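Local coordinates for iron-chelator utilization protein (Thermobifida fusca TM51, PDB 4YHB) that probably reduces iron-bound siderophores such as fuscachelin with its flavin-adenine dinucleotide, so that the iron can be released inside the cell, at residues A[53-58]-A[77-82]. Sequence-based numbering, arbitrary orientation.
Sequences HVKLWF and LNFRAP. With ZN (zinc ion), chain D; FAD (flavin-adenine dinucleotide), chain C.
Trp57 and Phe79 meet on the outside of the antiparallel beta-barrel of the FAD-binding domain, where the side chains of Asn78 and Phe79, at the start of the type I turn from Asn78 to Ala81, pack against Lys55 and Trp57 of strand 53-57. The two aromatic side chains cross at about a right angle, with Trp57 CZ2 3.9 Å from Phe79 CE1. The same corner of the phenyl ring also meets the aliphatic part of Lys55, whose CD comes within 3.7 Å of Phe79 CE1. With CG anti to the carbonyl carbon (chi1 -83°), the lysine chain runs past the phenylalanine and then bends at its last torsion, and its ammonium forms a salt bridge with Asp88. Beside Trp57 also lies the amide of Asn78, its plane only 14° from that of the indole and its OD1 3.5 Å from Trp57 CH2. That amide is fixed by hydrogen bonds from Val70 N to OD1 and from ND2 to Leu68 O. Were Trp57 an alanine, the gap between strand and turn would probably leave Phe79 without its indole neighbour and the Asn78 amide without the indole carbons it rests beside. Two residues before Lys55, His53 lies at the end of the strand near the flavin: its NE2 binds the zinc ion at 2.2 Å, together with His265, His266 and three waters, while the flavin methyl C7M sits 3.4 Å above the centre of the imidazole ring.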
loop_
_atom_site.group_PDB
_atom_site.type_symbol
_atom_site.label_atom_id
_atom_site.label_comp_id
_atom_site.label_asym_id
_atom_site.label_seq_id
_atom_site.Cartn_x
_atom_site.Cartn_y
_atom_site.Cartn_z
ATOM N N HIS A 53 -6.392 3.310 -1.096
ATOM C CA HIS A 53 -6.458 2.114 -0.256
ATOM C C HIS A 53 -7.848 1.901 0.317
ATOM O O HIS A 53 -8.611 2.844 0.539
ATOM C CB HIS A 53 -5.432 2.191 0.884
ATOM C CG HIS A 53 -5.515 3.455 1.680
ATOM N ND1 HIS A 53 -4.971 4.643 1.241
ATOM C CD2 HIS A 53 -6.086 3.722 2.880
ATOM C CE1 HIS A 53 -5.194 5.585 2.141
ATOM N NE2 HIS A 53 -5.876 5.054 3.138
ATOM N N VAL A 54 -8.159 0.638 0.564
ATOM C CA VAL A 54 -9.431 0.251 1.146
ATOM C C VAL A 54 -9.187 -0.276 2.542
ATOM O O VAL A 54 -8.039 -0.544 2.928
ATOM C CB VAL A 54 -10.144 -0.838 0.304
ATOM C CG1 VAL A 54 -10.562 -0.284 -1.026
ATOM C CG2 VAL A 54 -9.232 -2.064 0.112
ATOM N N LYS A 55 -10.256 -0.417 3.309
ATOM C CA LYS A 55 -10.190 -1.200 4.529
ATOM C C LYS A 55 -10.823 -2.545 4.231
ATOM O O LYS A 55 -11.972 -2.621 3.786
ATOM C CB LYS A 55 -10.905 -0.502 5.700
ATOM C CG LYS A 55 -10.057 0.542 6.428
ATOM C CD LYS A 55 -10.923 1.470 7.288
ATOM C CE LYS A 55 -10.074 2.200 8.316
ATOM N NZ LYS A 55 -8.921 2.926 7.706
ATOM N N LEU A 56 -10.064 -3.605 4.457
ATOM C CA LEU A 56 -10.578 -4.955 4.310
ATOM C C LEU A 56 -11.055 -5.480 5.648
ATOM O O LEU A 56 -10.350 -5.378 6.659
ATOM C CB LEU A 56 -9.499 -5.892 3.731
ATOM C CG LEU A 56 -9.032 -5.514 2.324
ATOM C CD1 LEU A 56 -8.014 -6.536 1.797
ATOM C CD2 LEU A 56 -10.214 -5.379 1.356
ATOM N N TRP A 57 -12.237 -6.081 5.640
ATOM C CA TRP A 57 -12.860 -6.597 6.852
ATOM C C TRP A 57 -12.833 -8.120 6.843
ATOM O O TRP A 57 -13.438 -8.762 5.981
ATOM C CB TRP A 57 -14.306 -6.062 6.981
ATOM C CG TRP A 57 -14.361 -4.573 7.237
ATOM C CD1 TRP A 57 -13.832 -3.584 6.455
ATOM C CD2 TRP A 57 -14.988 -3.909 8.349
ATOM N NE1 TRP A 57 -14.089 -2.346 7.016
ATOM C CE2 TRP A 57 -14.789 -2.521 8.175
ATOM C CE3 TRP A 57 -15.702 -4.353 9.468
ATOM C CZ2 TRP A 57 -15.282 -1.572 9.082
ATOM C CZ3 TRP A 57 -16.185 -3.408 10.369
ATOM C CH2 TRP A 57 -15.968 -2.036 10.166
ATOM N N PHE A 58 -12.117 -8.686 7.813
ATOM C CA PHE A 58 -11.757 -10.101 7.820
ATOM C C PHE A 58 -12.636 -10.923 8.764
ATOM O O PHE A 58 -13.140 -10.399 9.763
ATOM C CB PHE A 58 -10.280 -10.274 8.245
ATOM C CG PHE A 58 -9.274 -9.707 7.266
ATOM C CD1 PHE A 58 -8.765 -10.495 6.243
ATOM C CD2 PHE A 58 -8.834 -8.397 7.377
ATOM C CE1 PHE A 58 -7.835 -9.990 5.347
ATOM C CE2 PHE A 58 -7.901 -7.877 6.471
ATOM C CZ PHE A 58 -7.409 -8.674 5.460
ATOM N N LEU A 77 -20.427 3.114 10.659
ATOM C CA LEU A 77 -20.956 3.202 12.023
ATOM C C LEU A 77 -20.331 2.236 13.030
ATOM O O LEU A 77 -20.509 2.401 14.243
ATOM C CB LEU A 77 -22.470 2.947 12.028
ATOM C CG LEU A 77 -23.403 3.928 11.321
ATOM C CD1 LEU A 77 -24.823 3.644 11.751
ATOM C CD2 LEU A 77 -23.006 5.367 11.612
ATOM N N ASN A 78 -19.642 1.206 12.557
ATOM C CA ASN A 78 -19.257 0.152 13.485
ATOM C C ASN A 78 -17.766 -0.145 13.545
ATOM O O ASN A 78 -17.372 -1.281 13.796
ATOM C CB ASN A 78 -20.019 -1.126 13.163
ATOM C CG ASN A 78 -19.661 -1.695 11.805
ATOM O OD1 ASN A 78 -19.212 -0.974 10.908
ATOM N ND2 ASN A 78 -19.869 -2.993 11.643
ATOM N N PHE A 79 -16.950 0.885 13.347
ATOM C CA PHE A 79 -15.506 0.777 13.554
ATOM C C PHE A 79 -15.205 0.268 14.960
ATOM O O PHE A 79 -14.235 -0.455 15.161
ATOM C CB PHE A 79 -14.812 2.132 13.355
ATOM C CG PHE A 79 -14.538 2.489 11.918
ATOM C CD1 PHE A 79 -13.957 1.576 11.051
ATOM C CD2 PHE A 79 -14.836 3.759 11.448
ATOM C CE1 PHE A 79 -13.689 1.925 9.727
ATOM C CE2 PHE A 79 -14.574 4.115 10.138
ATOM C CZ PHE A 79 -14.002 3.198 9.273
ATOM N N ARG A 80 -16.035 0.637 15.941
ATOM C CA ARG A 80 -15.735 0.275 17.327
ATOM C C ARG A 80 -16.575 -0.893 17.833
ATOM O O ARG A 80 -16.557 -1.205 19.022
ATOM C CB ARG A 80 -15.921 1.491 18.243
ATOM C CG ARG A 80 -14.946 2.627 17.958
ATOM C CD ARG A 80 -15.408 3.955 18.560
ATOM N NE ARG A 80 -15.199 4.027 20.004
ATOM C CZ ARG A 80 -16.007 4.667 20.848
ATOM N NH1 ARG A 80 -17.083 5.297 20.396
ATOM N NH2 ARG A 80 -15.736 4.684 22.146
ATOM N N ALA A 81 -17.316 -1.539 16.945
ATOM C CA ALA A 81 -18.111 -2.694 17.358
ATOM C C ALA A 81 -17.181 -3.839 17.761
ATOM O O ALA A 81 -16.055 -3.922 17.280
ATOM C CB ALA A 81 -19.047 -3.127 16.258
ATOM N N PRO A 82 -17.641 -4.713 18.668
ATOM C CA PRO A 82 -16.782 -5.842 19.036
ATOM C C PRO A 82 -16.704 -6.877 17.911
ATOM O O PRO A 82 -17.665 -7.048 17.153
ATOM C CB PRO A 82 -17.461 -6.412 20.287
ATOM C CG PRO A 82 -18.888 -5.983 20.176
ATOM C CD PRO A 82 -18.876 -4.656 19.473
HETATM ZN ZN ZN D . -6.262 6.328 4.858
HETATM P PA FAD C . -1.949 -6.500 12.763
HETATM O O1A FAD C . -3.042 -7.106 13.656
HETATM O O2A FAD C . -2.284 -5.015 12.359
HETATM O O5B FAD C . -0.599 -6.401 13.636
HETATM C C5B FAD C . -0.209 -7.450 14.448
HETATM C C4B FAD C . 1.321 -7.415 14.626
HETATM O O4B FAD C . 1.996 -7.719 13.435
HETATM C C3B FAD C . 1.819 -6.105 15.069
HETATM O O3B FAD C . 2.839 -6.363 15.978
HETATM C C2B FAD C . 2.339 -5.504 13.886
HETATM O O2B FAD C . 3.449 -4.642 14.109
HETATM C C1B FAD C . 2.813 -6.649 13.094
HETATM N N9A FAD C . 2.752 -6.474 11.649
HETATM C C8A FAD C . 1.772 -5.870 10.943
HETATM N N7A FAD C . 2.078 -5.933 9.640
HETATM C C5A FAD C . 3.240 -6.617 9.517
HETATM C C6A FAD C . 4.037 -6.994 8.435
HETATM N N6A FAD C . 3.635 -6.666 7.113
HETATM N N1A FAD C . 5.173 -7.676 8.654
HETATM C C2A FAD C . 5.557 -7.999 9.908
HETATM N N3A FAD C . 4.816 -7.654 10.966
HETATM C C4A FAD C . 3.672 -6.955 10.792
HETATM N N1 FAD C . 0.022 -4.124 3.728
HETATM C C2 FAD C . 0.105 -5.014 2.738
HETATM O O2 FAD C . 0.540 -6.133 2.961
HETATM N N3 FAD C . -0.312 -4.637 1.490
HETATM C C4 FAD C . -0.798 -3.402 1.242
HETATM O O4 FAD C . -1.163 -3.130 0.106
HETATM C C4X FAD C . -0.887 -2.448 2.257
HETATM N N5 FAD C . -1.370 -1.168 2.060
HETATM C C5X FAD C . -1.444 -0.305 3.100
HETATM C C6 FAD C . -1.940 0.989 2.907
HETATM C C7 FAD C . -2.015 1.795 3.857
HETATM C C7M FAD C . -2.577 3.189 3.518
HETATM C C8 FAD C . -1.695 1.591 5.039
HETATM C C8M FAD C . -1.790 2.603 6.145
HETATM C C9 FAD C . -1.191 0.371 5.401
HETATM C C9A FAD C . -0.993 -0.791 4.427
HETATM N N10 FAD C . -0.523 -2.017 4.588
HETATM C C10 FAD C . -0.453 -2.865 3.538
HETATM C "C1'" FAD C . -0.061 -2.454 5.924
HETATM C "C2'" FAD C . -1.105 -3.211 6.683
HETATM O "O2'" FAD C . -2.199 -2.407 6.887
HETATM C "C3'" FAD C . -0.474 -3.677 8.042
HETATM O "O3'" FAD C . 0.662 -4.420 7.733
HETATM C "C4'" FAD C . -1.416 -4.378 8.984
HETATM O "O4'" FAD C . -0.936 -4.305 10.259
HETATM C "C5'" FAD C . -1.608 -5.868 8.660
HETATM O "O5'" FAD C . -2.729 -6.432 9.297
HETATM P P FAD C . -2.447 -7.655 10.257
HETATM O O1P FAD C . -3.856 -7.964 10.810
HETATM O O2P FAD C . -1.609 -8.638 9.395
HETATM O O3P FAD C . -1.648 -7.580 11.619
HETATM O O HOH W 1 -5.819 8.095 3.662
HETATM O O HOH W 2 -8.424 6.516 4.178
HETATM O O HOH W 3 -6.897 4.563 5.967
#